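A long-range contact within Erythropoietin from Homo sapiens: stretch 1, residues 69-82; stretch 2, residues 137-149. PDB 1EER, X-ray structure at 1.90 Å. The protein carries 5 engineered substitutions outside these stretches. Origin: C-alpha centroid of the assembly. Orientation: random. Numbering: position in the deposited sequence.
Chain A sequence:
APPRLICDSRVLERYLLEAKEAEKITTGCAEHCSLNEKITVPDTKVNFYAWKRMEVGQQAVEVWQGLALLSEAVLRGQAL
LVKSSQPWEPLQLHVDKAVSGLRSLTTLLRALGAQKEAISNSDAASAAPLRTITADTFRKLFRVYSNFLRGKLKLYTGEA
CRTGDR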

ATOM      1  N   LEU A  69     -18.721  -3.618 -10.542  1.00 16.27           N
ATOM      2  CA  LEU A  69     -19.808  -3.662  -9.570  1.00 14.70           C
ATOM      3  C   LEU A  69     -19.423  -2.831  -8.358  1.00 14.52           C
ATOM      4  O   LEU A  69     -20.246  -2.099  -7.800  1.00 16.67           O
ATOM      5  N   LEU A  70     -18.154  -2.950  -7.970  1.00 16.18           N
ATOM      6  CA  LEU A  70     -17.587  -2.221  -6.840  1.00 14.47           C
ATOM      7  C   LEU A  70     -17.697  -0.713  -7.068  1.00 14.11           C
ATOM      8  O   LEU A  70     -18.102   0.037  -6.178  1.00 19.43           O
ATOM      9  N   SER A  71     -17.323  -0.271  -8.262  1.00 18.50           N
ATOM     10  CA  SER A  71     -17.397   1.149  -8.600  1.00 21.28           C
ATOM     11  C   SER A  71     -18.829   1.652  -8.430  1.00 20.54           C
ATOM     12  O   SER A  71     -19.062   2.735  -7.888  1.00 24.29           O
ATOM     13  N   GLU A  72     -19.787   0.857  -8.896  1.00 24.33           N
ATOM     14  CA  GLU A  72     -21.193   1.227  -8.799  1.00 25.11           C
ATOM     15  C   GLU A  72     -21.623   1.272  -7.342  1.00 24.93           C
ATOM     16  O   GLU A  72     -22.420   2.129  -6.948  1.00 24.00           O
ATOM     17  N   ALA A  73     -21.093   0.345  -6.544  1.00 21.06           N
ATOM     18  CA  ALA A  73     -21.432   0.291  -5.129  1.00 18.49           C
ATOM     19  C   ALA A  73     -20.933   1.550  -4.428  1.00 19.28           C
ATOM     20  O   ALA A  73     -21.652   2.185  -3.655  1.00 16.98           O
ATOM     21  N   VAL A  74     -19.694   1.919  -4.713  1.00 23.77           N
ATOM     22  CA  VAL A  74     -19.104   3.100  -4.107  1.00 23.44           C
ATOM     23  C   VAL A  74     -19.820   4.377  -4.590  1.00 19.61           C
ATOM     24  O   VAL A  74     -20.121   5.273  -3.794  1.00 18.62           O
ATOM     25  N   LEU A  75     -20.094   4.454  -5.888  1.00 16.58           N
ATOM     26  CA  LEU A  75     -20.780   5.618  -6.438  1.00 19.68           C
ATOM     27  C   LEU A  75     -22.120   5.781  -5.729  1.00 23.60           C
ATOM     28  O   LEU A  75     -22.480   6.878  -5.299  1.00 24.29           O
ATOM     29  N   ARG A  76     -22.856   4.682  -5.592  1.00 27.56           N
ATOM     30  CA  ARG A  76     -24.138   4.726  -4.902  1.00 26.18           C
ATOM     31  C   ARG A  76     -23.921   5.201  -3.466  1.00 22.33           C
ATOM     32  O   ARG A  76     -24.684   6.004  -2.942  1.00 25.04           O
ATOM     33  N   GLY A  77     -22.868   4.705  -2.828  1.00 24.46           N
ATOM     34  CA  GLY A  77     -22.592   5.117  -1.467  1.00 24.15           C
ATOM     35  C   GLY A  77     -22.322   6.605  -1.397  1.00 20.70           C
ATOM     36  O   GLY A  77     -22.706   7.282  -0.443  1.00 21.05           O
ATOM     37  N   GLN A  78     -21.658   7.116  -2.422  1.00 20.13           N
ATOM     38  CA  GLN A  78     -21.336   8.532  -2.481  1.00 24.96           C
ATOM     39  C   GLN A  78     -22.601   9.395  -2.565  1.00 21.82           C
ATOM     40  O   GLN A  78     -22.733  10.391  -1.855  1.00 24.37           O
ATOM     41  N   ALA A  79     -23.535   9.010  -3.425  1.00 26.85           N
ATOM     42  CA  ALA A  79     -24.776   9.768  -3.582  1.00 29.60           C
ATOM     43  C   ALA A  79     -25.675   9.623  -2.360  1.00 32.36           C
ATOM     44  O   ALA A  79     -26.392  10.553  -1.995  1.00 31.97           O
ATOM     45  N   LEU A  80     -25.645   8.450  -1.737  1.00 29.08           N
ATOM     46  CA  LEU A  80     -26.452   8.210  -0.552  1.00 34.27           C
ATOM     47  C   LEU A  80     -25.939   9.100   0.574  1.00 35.66           C
ATOM     48  O   LEU A  80     -26.698   9.542   1.442  1.00 35.57           O
ATOM     49  N   LEU A  81     -24.637   9.361   0.539  1.00 37.18           N
ATOM     50  CA  LEU A  81     -23.987  10.192   1.539  1.00 37.36           C
ATOM     51  C   LEU A  81     -24.226  11.671   1.276  1.00 41.49           C
ATOM     52  O   LEU A  81     -24.342  12.454   2.216  1.00 45.97           O
ATOM     53  N   VAL A  82     -24.289  12.056   0.003  1.00 42.45           N
ATOM     54  CA  VAL A  82     -24.519  13.457  -0.335  1.00 43.44           C
ATOM     55  C   VAL A  82     -25.863  13.881   0.244  1.00 45.07           C
ATOM     56  O   VAL A  82     -26.063  15.038   0.603  1.00 45.93           O
ATOM     57  N   THR A 137     -23.971  -1.090   5.370  1.00 22.01           N
ATOM     58  CA  THR A 137     -23.172  -0.197   6.202  1.00 18.30           C
ATOM     59  C   THR A 137     -21.943   0.186   5.389  1.00 22.17           C
ATOM     60  O   THR A 137     -21.553  -0.529   4.457  1.00 21.18           O
ATOM     61  N   PHE A 138     -21.330   1.314   5.734  1.00 22.40           N
ATOM     62  CA  PHE A 138     -20.145   1.758   5.021  1.00 21.40           C
ATOM     63  C   PHE A 138     -18.981   0.880   5.428  1.00 23.03           C
ATOM     64  O   PHE A 138     -18.004   0.733   4.691  1.00 24.07           O
ATOM     65  N   ARG A 139     -19.109   0.292   6.614  1.00 27.54           N
ATOM     66  CA  ARG A 139     -18.093  -0.595   7.165  1.00 24.58           C
ATOM     67  C   ARG A 139     -17.906  -1.808   6.266  1.00 19.76           C
ATOM     68  O   ARG A 139     -16.779  -2.135   5.897  1.00 24.57           O
ATOM     69  N   LYS A 140     -19.002  -2.474   5.903  1.00 17.80           N
ATOM     70  CA  LYS A 140     -18.885  -3.637   5.041  1.00 14.81           C
ATOM     71  C   LYS A 140     -18.455  -3.212   3.648  1.00 18.77           C
ATOM     72  O   LYS A 140     -17.691  -3.911   2.994  1.00 23.24           O
ATOM     73  N   LEU A 141     -18.941  -2.058   3.198  1.00 24.06           N
ATOM     74  CA  LEU A 141     -18.586  -1.541   1.876  1.00 19.06           C
ATOM     75  C   LEU A 141     -17.073  -1.356   1.780  1.00 11.16           C
ATOM     76  O   LEU A 141     -16.437  -1.807   0.841  1.00 15.17           O
ATOM     77  N   PHE A 142     -16.500  -0.693   2.770  1.00 13.39           N
ATOM     78  CA  PHE A 142     -15.072  -0.454   2.770  1.00 18.57           C
ATOM     79  C   PHE A 142     -14.234  -1.701   3.021  1.00 20.44           C
ATOM     80  O   PHE A 142     -13.134  -1.817   2.484  1.00 22.27           O
ATOM     81  N   ARG A 143     -14.741  -2.628   3.832  1.00 20.06           N
ATOM     82  CA  ARG A 143     -14.011  -3.862   4.095  1.00 18.93           C
ATOM     83  C   ARG A 143     -13.941  -4.651   2.788  1.00 15.22           C
ATOM     84  O   ARG A 143     -12.920  -5.254   2.458  1.00 15.68           O
ATOM     85  N   VAL A 144     -15.034  -4.629   2.034  1.00 11.28           N
ATOM     86  CA  VAL A 144     -15.100  -5.325   0.749  1.00 14.01           C
ATOM     87  C   VAL A 144     -14.147  -4.639  -0.250  1.00 17.72           C
ATOM     88  O   VAL A 144     -13.470  -5.300  -1.047  1.00 18.62           O
ATOM     89  N   TYR A 145     -14.115  -3.308  -0.200  1.00 16.61           N
ATOM     90  CA  TYR A 145     -13.263  -2.509  -1.071  1.00 15.75           C
ATOM     91  C   TYR A 145     -11.814  -2.950  -0.880  1.00 18.30           C
ATOM     92  O   TYR A 145     -11.113  -3.216  -1.853  1.00 19.68           O
ATOM     93  N   SER A 146     -11.380  -3.039   0.379  1.00 21.35           N
ATOM     94  CA  SER A 146     -10.012  -3.460   0.714  1.00 20.60           C
ATOM     95  C   SER A 146      -9.740  -4.931   0.363  1.00 17.47           C
ATOM     96  O   SER A 146      -8.727  -5.245  -0.259  1.00 16.81           O
ATOM     97  N   ASN A 147     -10.643  -5.828   0.757  1.00 16.12           N
ATOM     98  CA  ASN A 147     -10.462  -7.248   0.479  1.00 17.15           C
ATOM     99  C   ASN A 147     -10.386  -7.526  -1.016  1.00 16.24           C
ATOM    100  O   ASN A 147      -9.642  -8.412  -1.451  1.00 14.90           O
ATOM    101  N   PHE A 148     -11.149  -6.770  -1.809  1.00 16.27           N
ATOM    102  CA  PHE A 148     -11.135  -6.959  -3.262  1.00 14.94           C
ATOM    103  C   PHE A 148      -9.825  -6.512  -3.925  1.00 12.96           C
ATOM    104  O   PHE A 148      -9.228  -7.249  -4.724  1.00 14.23           O
ATOM    105  N   LEU A 149      -9.382  -5.302  -3.600  1.00 15.64           N
ATOM    106  CA  LEU A 149      -8.157  -4.768  -4.187  1.00 17.99           C
ATOM    107  C   LEU A 149      -6.925  -5.536  -3.718  1.00 19.94           C
ATOM    108  O   LEU A 149      -6.035  -5.856  -4.510  1.00 17.74           O
TER

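Residues 69-82 and 138-149 are helical and run roughly antiparallel, their N-to-C directions 149° apart and their axes approaching to 11.0 Å. The contact buries 424 Å² in total and is apolar: no hydrogen bond crosses it, and the side-chain contacts are between apolar groups. The first helix offers Leu-70, Ala-73, Gly-77 and Leu-81, spaced three or four residues apart as expected for one face of a helix; Phe-138, Leu-141, Val-144 and Phe-148 answer from the second, with Tyr-145 alongside.

Leu-70 is the most heavily covered residue. Its CA-to-CB bond points toward the partner helix, and its chi1 of -129° lies between the usual wells, with chi2 t. CD1 lies 3.9 Å from Phe-148 CB and 4.2 Å from Tyr-145 CD1, meeting the tyrosine ring at its edge, and CD2 is 4.5 Å from Val-144 CG1. Val-144, Tyr-145 and Phe-148 all have chi1 in the t well. The CA-to-CB bond of Tyr-145 points sideways, and its ring edge, not its hydroxyl, borders the leucine.

One turn further along, Ala-73 packs against Leu-141, with Ala-73 CB 3.9 Å from Leu-141 CD1. Leu-141 adopts chi1 t and chi2 p (45°). The absence of a side chain at Gly-77 matters here: an ideally placed CB would point toward the second helix, 3.2 Å from Leu-141 CD2 and 3.5 Å from Phe-138 CE1, both tight. The bare backbone leaves room for these two large side chains, and the CA atoms of Gly-77 and Phe-138 are 7.7 Å apart.

Phe-138, with chi1 m (-87°) and chi2 -83°, extends its ring to the first helix. Its CZ atom is 3.6 Å from Gly-77 O, which lies at the ring edge near its plane; this carbonyl already accepts the helical hydrogen bond from Leu-81 N, with 3.0 Å between Leu-81 N and Gly-77 O. The Leu-81 side chain, chi1 t and chi2 p, brings CD1 to 3.8 Å from Phe-138 CZ, closing this end of the contact.

The side-chain hydrogen bond within the stretches lies away from the contact. Thr-137, with chi1 p, caps the second helix through a weak bond in which Lys-140 N donates to Thr-137 OG1 at 3.3 Å. The extended Lys-140 side chain, all four chi angles t, has its amino group hydrogen-bonded elsewhere in the structure.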

ATOM      1  CB  LEU A  69     -20.075  -5.125  -9.179  1.00 20.80           C
ATOM      2  CG  LEU A  69     -20.871  -5.563  -7.945  1.00 21.57           C
ATOM      3  CD1 LEU A  69     -22.072  -4.682  -7.722  1.00 28.00           C
ATOM      4  CD2 LEU A  69     -21.306  -7.006  -8.145  1.00 20.02           C
ATOM      5  CB  LEU A  70     -16.112  -2.609  -6.654  1.00 15.69           C
ATOM      6  CG  LEU A  70     -15.611  -3.054  -5.268  1.00 22.86           C
ATOM      7  CD1 LEU A  70     -14.091  -3.011  -5.238  1.00 19.85           C
ATOM      8  CD2 LEU A  70     -16.174  -2.164  -4.169  1.00 20.81           C
ATOM      9  CB  SER A  71     -16.948   1.376 -10.045  1.00 18.74           C
ATOM     10  OG  SER A  71     -15.581   1.056 -10.218  1.00 19.60           O
ATOM     11  CB  GLU A  72     -22.072   0.224  -9.551  1.00 27.42           C
ATOM     12  CG  GLU A  72     -21.740   0.056 -11.023  1.00 35.84           C
ATOM     13  CD  GLU A  72     -22.512  -1.089 -11.661  1.00 37.99           C
ATOM     14  OE1 GLU A  72     -23.703  -1.257 -11.329  1.00 42.16           O
ATOM     15  OE2 GLU A  72     -21.932  -1.824 -12.491  1.00 40.42           O
ATOM     16  CB  ALA A  73     -20.816  -0.932  -4.498  1.00 20.75           C
ATOM     17  CB  VAL A  74     -17.587   3.154  -4.428  1.00 21.39           C
ATOM     18  CG1 VAL A  74     -16.908   4.255  -3.625  1.00 21.12           C
ATOM     19  CG2 VAL A  74     -16.950   1.806  -4.107  1.00 21.63           C
ATOM     20  CB  LEU A  75     -20.979   5.440  -7.939  1.00 16.89           C
ATOM     21  CG  LEU A  75     -19.662   5.572  -8.701  1.00 17.82           C
ATOM     22  CD1 LEU A  75     -19.811   5.082 -10.121  1.00 15.86           C
ATOM     23  CD2 LEU A  75     -19.224   7.014  -8.675  1.00 18.87           C
ATOM     24  CB  ARG A  76     -24.794   3.344  -4.903  1.00 28.30           C
ATOM     25  CG  ARG A  76     -26.194   3.324  -5.516  1.00 38.27           C
ATOM     26  CD  ARG A  76     -27.265   3.673  -4.487  1.00 37.99           C
ATOM     27  NE  ARG A  76     -27.691   5.067  -4.587  1.00 40.94           N
ATOM     28  CZ  ARG A  76     -28.829   5.544  -4.086  1.00 43.46           C
ATOM     29  NH1 ARG A  76     -29.664   4.740  -3.445  1.00 44.64           N
ATOM     30  NH2 ARG A  76     -29.135   6.826  -4.227  1.00 43.95           N
ATOM     31  CB  GLN A  78     -20.437   8.797  -3.688  1.00 22.83           C
ATOM     32  CG  GLN A  78     -20.079  10.249  -3.901  1.00 26.75           C
ATOM     33  CD  GLN A  78     -19.400  10.469  -5.230  1.00 25.97           C
ATOM     34  OE1 GLN A  78     -19.748   9.838  -6.224  1.00 25.30           O
ATOM     35  NE2 GLN A  78     -18.420  11.365  -5.256  1.00 29.17           N
ATOM     36  CB  ALA A  79     -25.511   9.312  -4.822  1.00 27.19           C
ATOM     37  CB  LEU A  80     -26.351   6.742  -0.134  1.00 34.84           C
ATOM     38  CG  LEU A  80     -27.428   5.801  -0.671  1.00 29.61           C
ATOM     39  CD1 LEU A  80     -27.057   4.363  -0.354  1.00 26.80           C
ATOM     40  CD2 LEU A  80     -28.758   6.161  -0.047  1.00 30.41           C
ATOM     41  CB  LEU A  81     -22.485   9.920   1.556  1.00 32.05           C
ATOM     42  CG  LEU A  81     -21.774  10.241   2.867  1.00 27.97           C
ATOM     43  CD1 LEU A  81     -22.386   9.414   3.976  1.00 28.93           C
ATOM     44  CD2 LEU A  81     -20.274   9.957   2.737  1.00 24.61           C
ATOM     45  CB  VAL A  82     -24.507  13.687  -1.868  1.00 43.46           C
ATOM     46  CG1 VAL A  82     -25.843  13.298  -2.482  1.00 43.29           C
ATOM     47  CG2 VAL A  82     -24.195  15.137  -2.161  1.00 44.36           C
ATOM     48  CB  THR A 137     -22.687  -0.860   7.525  1.00 23.21           C
ATOM     49  OG1 THR A 137     -22.048  -2.112   7.242  1.00 28.63           O
ATOM     50  CG2 THR A 137     -23.846  -1.087   8.468  1.00 21.84           C
ATOM     51  CB  PHE A 138     -19.853   3.221   5.348  1.00 23.21           C
ATOM     52  CG  PHE A 138     -20.577   4.181   4.459  1.00 25.65           C
ATOM     53  CD1 PHE A 138     -20.066   4.503   3.204  1.00 25.18           C
ATOM     54  CD2 PHE A 138     -21.799   4.720   4.849  1.00 25.59           C
ATOM     55  CE1 PHE A 138     -20.767   5.346   2.346  1.00 22.60           C
ATOM     56  CE2 PHE A 138     -22.507   5.563   3.999  1.00 30.13           C
ATOM     57  CZ  PHE A 138     -21.990   5.876   2.745  1.00 25.47           C
ATOM     58  CB  ARG A 139     -18.486  -1.056   8.577  1.00 24.44           C
ATOM     59  CG  ARG A 139     -17.407  -1.889   9.266  1.00 22.05           C
ATOM     60  CD  ARG A 139     -17.914  -2.542  10.534  1.00 20.57           C
ATOM     61  NE  ARG A 139     -19.370  -2.596  10.565  1.00 30.09           N
ATOM     62  CZ  ARG A 139     -20.111  -2.161  11.579  1.00 31.67           C
ATOM     63  NH1 ARG A 139     -19.528  -1.636  12.657  1.00 36.24           N
ATOM     64  NH2 ARG A 139     -21.434  -2.244  11.512  1.00 27.72           N
ATOM     65  CB  LYS A 140     -20.198  -4.415   4.959  1.00 16.09           C
ATOM     66  CG  LYS A 140     -20.006  -5.763   4.272  1.00 16.78           C
ATOM     67  CD  LYS A 140     -21.222  -6.670   4.342  1.00 16.51           C
ATOM     68  CE  LYS A 140     -21.172  -7.678   3.204  1.00 19.33           C
ATOM     69  NZ  LYS A 140     -22.069  -8.844   3.405  1.00 16.58           N
ATOM     70  CB  LEU A 141     -19.300  -0.197   1.626  1.00 22.65           C
ATOM     71  CG  LEU A 141     -19.152   0.534   0.282  1.00 20.95           C
ATOM     72  CD1 LEU A 141     -19.309  -0.433  -0.883  1.00 20.46           C
ATOM     73  CD2 LEU A 141     -20.200   1.630   0.189  1.00 18.89           C
ATOM     74  CB  PHE A 142     -14.738   0.639   3.778  1.00 18.99           C
ATOM     75  CG  PHE A 142     -14.976   2.022   3.251  1.00 19.67           C
ATOM     76  CD1 PHE A 142     -14.331   2.456   2.096  1.00 22.45           C
ATOM     77  CD2 PHE A 142     -15.867   2.879   3.881  1.00 23.12           C
ATOM     78  CE1 PHE A 142     -14.575   3.734   1.569  1.00 25.80           C
ATOM     79  CE2 PHE A 142     -16.119   4.164   3.362  1.00 23.78           C
ATOM     80  CZ  PHE A 142     -15.474   4.588   2.206  1.00 19.00           C
ATOM     81  CB  ARG A 143     -14.720  -4.685   5.175  1.00 20.63           C
ATOM     82  CG  ARG A 143     -14.115  -6.073   5.397  1.00 23.65           C
ATOM     83  CD  ARG A 143     -14.790  -6.805   6.558  1.00 26.77           C
ATOM     84  NE  ARG A 143     -16.182  -7.168   6.281  1.00 16.19           N
ATOM     85  CZ  ARG A 143     -17.222  -6.692   6.960  1.00 16.00           C
ATOM     86  NH1 ARG A 143     -17.026  -5.837   7.950  1.00 14.68           N
ATOM     87  NH2 ARG A 143     -18.458  -7.082   6.658  1.00 15.67           N
ATOM     88  CB  VAL A 144     -16.566  -5.300   0.180  1.00 16.26           C
ATOM     89  CG1 VAL A 144     -16.567  -5.581  -1.317  1.00 13.39           C
ATOM     90  CG2 VAL A 144     -17.435  -6.315   0.908  1.00 12.60           C
ATOM     91  CB  TYR A 145     -13.425  -1.018  -0.725  1.00 15.39           C
ATOM     92  CG  TYR A 145     -12.463  -0.072  -1.418  1.00 10.82           C
ATOM     93  CD1 TYR A 145     -12.290  -0.106  -2.800  1.00 16.53           C
ATOM     94  CD2 TYR A 145     -11.769   0.895  -0.692  1.00 15.25           C
ATOM     95  CE1 TYR A 145     -11.451   0.806  -3.451  1.00 18.81           C
ATOM     96  CE2 TYR A 145     -10.922   1.817  -1.331  1.00 20.64           C
ATOM     97  CZ  TYR A 145     -10.770   1.764  -2.712  1.00 21.47           C
ATOM     98  OH  TYR A 145      -9.938   2.659  -3.350  1.00 19.58           O
ATOM     99  CB  SER A 146      -9.742  -3.231   2.210  1.00 13.83           C
ATOM    100  OG  SER A 146      -8.450  -3.681   2.580  1.00 19.24           O
ATOM    101  CB  ASN A 147     -11.598  -8.072   1.103  1.00 19.98           C
ATOM    102  CG  ASN A 147     -11.312  -8.473   2.546  1.00 17.62           C
ATOM    103  OD1 ASN A 147     -10.181  -8.388   3.015  1.00 20.20           O
ATOM    104  ND2 ASN A 147     -12.342  -8.915   3.249  1.00 13.96           N
ATOM    105  CB  PHE A 148     -12.300  -6.212  -3.919  1.00 15.77           C
ATOM    106  CG  PHE A 148     -12.518  -6.589  -5.360  1.00 18.80           C
ATOM    107  CD1 PHE A 148     -11.777  -5.987  -6.371  1.00 18.91           C
ATOM    108  CD2 PHE A 148     -13.458  -7.559  -5.707  1.00 23.93           C
ATOM    109  CE1 PHE A 148     -11.966  -6.339  -7.703  1.00 20.84           C
ATOM    110  CE2 PHE A 148     -13.655  -7.921  -7.038  1.00 22.54           C
ATOM    111  CZ  PHE A 148     -12.908  -7.310  -8.039  1.00 23.85           C
ATOM    112  CB  LEU A 149      -7.978  -3.281  -3.836  1.00 20.63           C
ATOM    113  CG  LEU A 149      -9.113  -2.266  -4.009  1.00 19.40           C
ATOM    114  CD1 LEU A 149      -8.583  -0.891  -3.654  1.00 21.27           C
ATOM    115  CD2 LEU A 149      -9.651  -2.294  -5.417  1.00 16.62           C
TER